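Local coordinates for protein UDP-4-amino-4,6-dideoxy-N-acetyl-beta-L-altrosamine transaminase (Helicobacter pylori, PDB 2FNU) that transfers an amino group, with pyridoxal phosphate as cofactor, to a UDP-linked 4-keto sugar in the second step of pseudaminic acid biosynthesis for flagellin modification, at residues R33-L36 against F37-A40; F295-K298 against K299-E303; H363-L366 against K367-S371. All coordinates share one frame; numbering follows the deposited sequence.

All three contacts are local and follow one another along the chain; contacts 1 and 3 each run along one helix, while contact 2 crosses from a loop into the first turn of helix 298-307. Contact 1 lies on helix 32-45, whose neighbours include strand 49-53, outermost in this chain's mixed sheet. Contacts 2 and 3, the latter on helix 355-370, sit on the opposite side of the chain's centre, their centres about 44 and 45 Å from that of contact 1. Those two centres are about 13 Å apart and the contacts touch, Ile301 CG2 lying 3.9 Å from Phe369 CZ. The small C-terminal part of this aminotransferase is thus joined helix to helix, while contact 1 belongs with the sheet that carries cofactor-binding residues.

Contact 1: residues R33-L36 against F37-A40; sequences RSLL and FEEA
Four consecutive i to i+4 backbone hydrogen bonds join 33-36 to 37-40 in one unbroken alpha-helical run, from Phe37 N to Arg33 O (2.9 Å) through to Ala40 N on Leu36 O (2.8 Å). On this frame Glu38 and Glu39 repeat one conformation, one residue apart. In each, CG stands beside the backbone N (chi1 -72° in both) and the chain runs on extended, back over the preceding turn. Glu38 CG therefore rests 3.3 Å from Ser34 O, and Glu39 CG equally close to Leu35 O. The carboxylates then brush leucine methyls at an oblique angle: Glu38 OE2 is 3.8 Å from Leu35 CD2, and Glu39 OE2 is 3.9 Å from Leu36 CD2. Their other oxygens fare differently. Glu38 OE1 is buried and gripped by a salt bridge to Arg208 and a hydrogen bond from Val52 N, whereas Glu39 is exposed and has a water near OE1 that donates to Leu35 O at 3.1 Å. Phe37 has CG anti to the backbone N (chi1 -174°), which carries the ring away from the preceding turn; its CB stays beside the carbonyl oxygens of Arg33 and Ser34. That ring meets Phe179 and packs on Val52 of strand 49-53, while Leu36 and Ala40 lean on Leu240 of helix 233-244 and Arg33 lies against helix 13-23.

Contact 2: residues F295-K298 against K299-E303; sequences FTCK and KLILE
Lys298 against Leu302, and Cys297 against Ile301, are the side-chain pairs that carry this contact at the start of helix 298-307. Lys298 holds its CG anti to the backbone N (chi1 -172°), and from there the chain runs fully extended. Its aliphatic part passes obliquely by Leu302, CG standing 4.0 Å from Leu302 CD1, before the ammonium group leaves the helix to donate a hydrogen bond to Glu344 O. The lysine thus serves two ends: methylenes against its own helix, and a charge delivered to a backbone carbonyl in another part of the chain. Its side chain also touches Val314, a substrate-binding residue. Its own carbonyl receives Leu302 N at 2.9 Å in a nearly straight bond, 172° at the hydrogen.

Cys297 occupies the N-cap position. Its carbonyl oxygen accepts the N-H of Ile301 at 3.0 Å, closing the first turn, while its side chain takes the position between the backbone N and the carbonyl carbon (chi1 58°). From there SG meets Ile301 CD1 at 3.9 Å, an apolar contact bridging the cap and the turn above it. The N-H of Lys299 is met by a water, 2.9 Å from Lys299 N, that also donates weakly to Thr296 O.

Ile301 is buried. It folds back over the cap, CG1 coming 3.4 Å from Cys297 O, and the side chain also packs on Met290 of strand 286-290 and on Phe294 and Phe372. Toward the second subunit, the side chains of Lys299 and Leu302 pack on Phe218 of that subunit; Lys299 NZ also forms a salt bridge with Glu303 OE2 at 3.5 Å.

Contact 3: residues H363-L366 against K367-S371; sequences HSVL and KTFES
Val365 and Phe369, one helical turn apart, lie side by side and point the same way. Val365 places CG1 anti to the backbone N (chi1 169°), which brings this methyl 4.0 Å from Phe369 CD1 and equally near CE1, along one border of the ring. The edge of the Phe369 ring turns to the preceding turn, with CD1 3.3 Å from Val365 O, which lies in the ring plane. The same oxygen accepts Phe369 N in a backbone bond of 170° at the hydrogen.

Thr368 folds its hydroxyl back onto the helix. OG1 stands beside the backbone N (chi1 -62°) and donates to Ser364 O at 2.9 Å, the common way for a buried helical threonine to satisfy its hydroxyl. Because Thr368 N also binds this carbonyl, Ser364 O is gripped by two donors, which reach it from opposite faces of its plane.

These turns belong to helix 355-370, the last of the chain, which packs against helices 246-264 and 298-307: Val365 and Thr368 touch Leu305, and Leu366 rests on Ile263 and Phe264. Phe369 meets Phe294 edge-to-face and also packs on Ile301.

Along the exposed side, Lys367 CG sits 3.3 Å from His363 O; beyond it the chain bends, and its ammonium group makes a long ion pair with Glu370, 3.7 Å between Lys367 NZ and Glu370 OE1. Near the helix end, Ser371 OG donates to Thr368 O at 2.6 Å, and Ser371 N binds the same carbonyl.

Contact 1: residues R33-L36 against F37-A40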
loop_
_atom_site.group_PDB
_atom_site.type_symbol
_atom_site.label_atom_id
_atom_site.label_comp_id
_atom_site.label_asym_id
_atom_site.label_seq_id
_atom_site.Cartn_x
_atom_site.Cartn_y
_atom_site.Cartn_z
ATOM N N ARG B 33 7.375 1.003 16.257
ATOM C CA ARG B 33 7.303 -0.438 16.005
ATOM C C ARG B 33 7.783 -0.823 14.608
ATOM O O ARG B 33 8.423 -1.874 14.438
ATOM C CB ARG B 33 5.905 -0.976 16.295
ATOM C CG ARG B 33 5.601 -0.900 17.796
ATOM C CD ARG B 33 4.143 -1.074 18.085
ATOM N NE ARG B 33 3.885 -1.502 19.463
ATOM C CZ ARG B 33 3.426 -0.714 20.435
ATOM N NH1 ARG B 33 3.177 0.578 20.212
ATOM N NH2 ARG B 33 3.215 -1.223 21.646
ATOM N N SER B 34 7.510 0.016 13.609
ATOM C CA SER B 34 8.024 -0.284 12.251
ATOM C C SER B 34 9.555 -0.245 12.265
ATOM O O SER B 34 10.207 -1.109 11.677
ATOM C CB SER B 34 7.447 0.666 11.190
ATOM O OG SER B 34 7.899 1.982 11.428
ATOM N N LEU B 35 10.129 0.723 12.978
ATOM C CA LEU B 35 11.577 0.794 13.111
ATOM C C LEU B 35 12.138 -0.438 13.842
ATOM O O LEU B 35 13.161 -1.005 13.420
ATOM C CB LEU B 35 11.963 2.066 13.864
ATOM C CG LEU B 35 11.645 3.369 13.131
ATOM C CD1 LEU B 35 11.880 4.543 14.077
ATOM C CD2 LEU B 35 12.481 3.516 11.869
ATOM N N LEU B 36 11.471 -0.862 14.917
ATOM C CA LEU B 36 11.912 -2.042 15.645
ATOM C C LEU B 36 11.849 -3.285 14.761
ATOM O O LEU B 36 12.719 -4.157 14.825
ATOM C CB LEU B 36 11.052 -2.247 16.889
ATOM C CG LEU B 36 11.234 -1.285 18.059
ATOM C CD1 LEU B 36 10.122 -1.502 19.066
ATOM C CD2 LEU B 36 12.616 -1.506 18.705
ATOM N N PHE B 37 10.803 -3.377 13.945
ATOM C CA PHE B 37 10.652 -4.517 13.027
ATOM C C PHE B 37 11.778 -4.537 11.992
ATOM O O PHE B 37 12.375 -5.587 11.730
ATOM C CB PHE B 37 9.263 -4.441 12.377
ATOM C CG PHE B 37 8.885 -5.642 11.505
ATOM C CD1 PHE B 37 9.424 -6.925 11.698
ATOM C CD2 PHE B 37 7.937 -5.471 10.504
ATOM C CE1 PHE B 37 9.015 -7.994 10.876
ATOM C CE2 PHE B 37 7.531 -6.516 9.697
ATOM C CZ PHE B 37 8.070 -7.773 9.859
ATOM N N GLU B 38 12.078 -3.374 11.423
ATOM C CA GLU B 38 13.192 -3.245 10.488
ATOM C C GLU B 38 14.523 -3.650 11.149
ATOM O O GLU B 38 15.313 -4.390 10.551
ATOM C CB GLU B 38 13.238 -1.817 9.944
ATOM C CG GLU B 38 12.078 -1.575 8.977
ATOM C CD GLU B 38 11.883 -0.110 8.606
ATOM O OE1 GLU B 38 11.033 0.145 7.722
ATOM O OE2 GLU B 38 12.574 0.784 9.166
ATOM N N GLU B 39 14.768 -3.165 12.368
ATOM C CA GLU B 39 15.983 -3.537 13.104
ATOM C C GLU B 39 16.029 -5.036 13.369
ATOM O O GLU B 39 17.092 -5.659 13.236
ATOM C CB GLU B 39 16.070 -2.759 14.419
ATOM C CG GLU B 39 16.400 -1.282 14.189
ATOM C CD GLU B 39 16.106 -0.369 15.373
ATOM O OE1 GLU B 39 16.296 0.853 15.210
ATOM O OE2 GLU B 39 15.688 -0.853 16.447
ATOM N N ALA B 40 14.884 -5.619 13.733
ATOM C CA ALA B 40 14.839 -7.050 13.998
ATOM C C ALA B 40 15.116 -7.868 12.729
ATOM O O ALA B 40 15.762 -8.926 12.764
ATOM C CB ALA B 40 13.509 -7.429 14.645
HETATM O O HOH W 1 15.255 0.893 12.160
#

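Contact 2: residues F295-K298 against K299-E303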
loop_
_atom_site.group_PDB
_atom_site.type_symbol
_atom_site.label_atom_id
_atom_site.label_comp_id
_atom_site.label_asym_id
_atom_site.label_seq_id
_atom_site.Cartn_x
_atom_site.Cartn_y
_atom_site.Cartn_z
ATOM N N PHE B 295 -0.807 -35.115 -17.013
ATOM C CA PHE B 295 -0.929 -33.724 -17.467
ATOM C C PHE B 295 -2.310 -33.437 -18.049
ATOM O O PHE B 295 -2.918 -32.426 -17.727
ATOM C CB PHE B 295 0.140 -33.362 -18.505
ATOM C CG PHE B 295 1.536 -33.170 -17.942
ATOM C CD1 PHE B 295 2.543 -32.681 -18.775
ATOM C CD2 PHE B 295 1.855 -33.471 -16.612
ATOM C CE1 PHE B 295 3.843 -32.502 -18.304
ATOM C CE2 PHE B 295 3.154 -33.296 -16.133
ATOM C CZ PHE B 295 4.146 -32.825 -16.981
ATOM N N THR B 296 -2.812 -34.344 -18.888
ATOM C CA THR B 296 -4.095 -34.115 -19.573
ATOM C C THR B 296 -5.301 -34.183 -18.648
ATOM O O THR B 296 -6.360 -33.644 -18.977
ATOM C CB THR B 296 -4.310 -35.093 -20.766
ATOM O OG1 THR B 296 -4.180 -36.445 -20.307
ATOM C CG2 THR B 296 -3.290 -34.817 -21.864
ATOM N N CYS B 297 -5.163 -34.840 -17.498
ATOM C CA CYS B 297 -6.282 -34.872 -16.553
ATOM C C CYS B 297 -6.046 -34.055 -15.277
ATOM O O CYS B 297 -6.682 -34.301 -14.246
ATOM C CB CYS B 297 -6.698 -36.314 -16.230
ATOM S SG CYS B 297 -5.405 -37.329 -15.540
ATOM N N LYS B 298 -5.159 -33.065 -15.367
ATOM C CA LYS B 298 -4.829 -32.226 -14.202
ATOM C C LYS B 298 -6.019 -31.523 -13.545
ATOM O O LYS B 298 -6.153 -31.540 -12.323
ATOM C CB LYS B 298 -3.762 -31.199 -14.531
ATOM C CG LYS B 298 -3.307 -30.477 -13.261
ATOM C CD LYS B 298 -2.060 -29.732 -13.488
ATOM C CE LYS B 298 -1.433 -29.256 -12.172
ATOM N NZ LYS B 298 -0.330 -28.345 -12.548
ATOM N N LYS B 299 -6.882 -30.903 -14.347
ATOM C CA LYS B 299 -8.035 -30.212 -13.776
ATOM C C LYS B 299 -8.918 -31.172 -12.966
ATOM O O LYS B 299 -9.384 -30.818 -11.885
ATOM C CB LYS B 299 -8.867 -29.511 -14.859
ATOM C CG LYS B 299 -9.950 -28.586 -14.305
ATOM C CD LYS B 299 -9.349 -27.447 -13.480
ATOM C CE LYS B 299 -10.410 -26.742 -12.640
ATOM N NZ LYS B 299 -11.311 -25.878 -13.453
ATOM N N LEU B 300 -9.147 -32.378 -13.488
ATOM C CA LEU B 300 -9.940 -33.382 -12.768
ATOM C C LEU B 300 -9.258 -33.821 -11.466
ATOM O O LEU B 300 -9.923 -34.019 -10.445
ATOM C CB LEU B 300 -10.220 -34.597 -13.649
ATOM C CG LEU B 300 -11.147 -34.349 -14.846
ATOM C CD1 LEU B 300 -11.350 -35.644 -15.613
ATOM C CD2 LEU B 300 -12.483 -33.766 -14.402
ATOM N N ILE B 301 -7.938 -33.955 -11.513
ATOM C CA ILE B 301 -7.153 -34.300 -10.314
ATOM C C ILE B 301 -7.289 -33.221 -9.242
ATOM O O ILE B 301 -7.594 -33.520 -8.075
ATOM C CB ILE B 301 -5.671 -34.543 -10.669
ATOM C CG1 ILE B 301 -5.536 -35.844 -11.468
ATOM C CG2 ILE B 301 -4.803 -34.589 -9.396
ATOM C CD1 ILE B 301 -4.177 -36.036 -12.103
ATOM N N LEU B 302 -7.115 -31.968 -9.651
ATOM C CA LEU B 302 -7.280 -30.837 -8.735
ATOM C C LEU B 302 -8.684 -30.762 -8.154
ATOM O O LEU B 302 -8.844 -30.540 -6.949
ATOM C CB LEU B 302 -6.920 -29.519 -9.431
ATOM C CG LEU B 302 -5.448 -29.309 -9.789
ATOM C CD1 LEU B 302 -5.347 -28.151 -10.763
ATOM C CD2 LEU B 302 -4.599 -29.044 -8.539
ATOM N N GLU B 303 -9.695 -30.943 -9.008
ATOM C CA GLU B 303 -11.089 -30.979 -8.554
ATOM C C GLU B 303 -11.347 -32.131 -7.574
ATOM O O GLU B 303 -12.063 -31.958 -6.584
ATOM C CB GLU B 303 -12.051 -31.042 -9.750
ATOM C CG GLU B 303 -12.132 -29.716 -10.508
ATOM C CD GLU B 303 -12.804 -29.812 -11.879
ATOM O OE1 GLU B 303 -13.025 -30.933 -12.392
ATOM O OE2 GLU B 303 -13.094 -28.740 -12.452
HETATM O O HOH W 2 -6.778 -30.750 -17.259
#

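Contact 3: residues H363-L366 against K367-S371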
loop_
_atom_site.group_PDB
_atom_site.type_symbol
_atom_site.label_atom_id
_atom_site.label_comp_id
_atom_site.label_asym_id
_atom_site.label_seq_id
_atom_site.Cartn_x
_atom_site.Cartn_y
_atom_site.Cartn_z
ATOM N N HIS B 363 -2.244 -39.443 2.658
ATOM C CA HIS B 363 -2.885 -40.672 2.246
ATOM C C HIS B 363 -4.038 -40.400 1.247
ATOM O O HIS B 363 -4.197 -41.143 0.276
ATOM C CB HIS B 363 -3.283 -41.506 3.472
ATOM C CG HIS B 363 -2.125 -42.223 4.109
ATOM N ND1 HIS B 363 -1.574 -43.365 3.561
ATOM C CD2 HIS B 363 -1.418 -41.970 5.241
ATOM C CE1 HIS B 363 -0.579 -43.782 4.324
ATOM N NE2 HIS B 363 -0.467 -42.959 5.353
ATOM N N SER B 364 -4.774 -39.309 1.448
ATOM C CA SER B 364 -5.826 -38.880 0.506
ATOM C C SER B 364 -5.286 -38.482 -0.870
ATOM O O SER B 364 -5.902 -38.795 -1.890
ATOM C CB SER B 364 -6.638 -37.731 1.094
ATOM O OG SER B 364 -7.356 -38.158 2.245
ATOM N N VAL B 365 -4.141 -37.795 -0.902
ATOM C CA VAL B 365 -3.489 -37.443 -2.179
ATOM C C VAL B 365 -3.166 -38.715 -2.942
ATOM O O VAL B 365 -3.442 -38.809 -4.135
ATOM C CB VAL B 365 -2.204 -36.593 -1.959
ATOM C CG1 VAL B 365 -1.373 -36.444 -3.230
ATOM C CG2 VAL B 365 -2.582 -35.229 -1.432
ATOM N N LEU B 366 -2.588 -39.703 -2.253
ATOM C CA LEU B 366 -2.259 -40.961 -2.917
ATOM C C LEU B 366 -3.511 -41.638 -3.469
ATOM O O LEU B 366 -3.488 -42.125 -4.608
ATOM C CB LEU B 366 -1.475 -41.912 -1.994
ATOM C CG LEU B 366 -0.072 -41.417 -1.640
ATOM C CD1 LEU B 366 0.515 -42.335 -0.558
ATOM C CD2 LEU B 366 0.846 -41.344 -2.856
ATOM N N LYS B 367 -4.583 -41.647 -2.679
ATOM C CA LYS B 367 -5.839 -42.280 -3.106
ATOM C C LYS B 367 -6.396 -41.589 -4.335
ATOM O O LYS B 367 -6.936 -42.240 -5.213
ATOM C CB LYS B 367 -6.886 -42.282 -1.991
ATOM C CG LYS B 367 -6.547 -43.213 -0.826
ATOM C CD LYS B 367 -6.316 -44.654 -1.279
ATOM C CE LYS B 367 -5.936 -45.549 -0.108
ATOM N NZ LYS B 367 -5.229 -46.784 -0.554
ATOM N N THR B 368 -6.257 -40.266 -4.384
ATOM C CA THR B 368 -6.742 -39.486 -5.507
ATOM C C THR B 368 -6.019 -39.905 -6.786
ATOM O O THR B 368 -6.652 -40.209 -7.810
ATOM C CB THR B 368 -6.534 -37.980 -5.244
ATOM O OG1 THR B 368 -7.294 -37.597 -4.092
ATOM C CG2 THR B 368 -6.973 -37.157 -6.455
ATOM N N PHE B 369 -4.692 -39.922 -6.743
ATOM C CA PHE B 369 -3.912 -40.317 -7.909
ATOM C C PHE B 369 -4.203 -41.746 -8.335
ATOM O O PHE B 369 -4.324 -42.032 -9.525
ATOM C CB PHE B 369 -2.422 -40.094 -7.669
ATOM C CG PHE B 369 -1.993 -38.689 -7.960
ATOM C CD1 PHE B 369 -2.021 -37.718 -6.960
ATOM C CD2 PHE B 369 -1.625 -38.319 -9.252
ATOM C CE1 PHE B 369 -1.656 -36.393 -7.244
ATOM C CE2 PHE B 369 -1.246 -37.002 -9.547
ATOM C CZ PHE B 369 -1.261 -36.037 -8.539
ATOM N N GLU B 370 -4.350 -42.626 -7.357
ATOM C CA GLU B 370 -4.648 -44.026 -7.635
ATOM C C GLU B 370 -5.927 -44.161 -8.462
ATOM O O GLU B 370 -6.040 -45.065 -9.297
ATOM C CB GLU B 370 -4.769 -44.797 -6.320
ATOM C CG GLU B 370 -4.863 -46.326 -6.486
ATOM C CD GLU B 370 -5.079 -47.037 -5.160
ATOM O OE1 GLU B 370 -5.677 -46.436 -4.236
ATOM O OE2 GLU B 370 -4.653 -48.206 -5.034
ATOM N N SER B 371 -6.880 -43.257 -8.241
ATOM C CA SER B 371 -8.198 -43.357 -8.882
ATOM C C SER B 371 -8.190 -43.035 -10.378
ATOM O O SER B 371 -9.166 -43.320 -11.072
ATOM C CB SER B 371 -9.205 -42.454 -8.170
ATOM O OG SER B 371 -8.969 -41.093 -8.493
#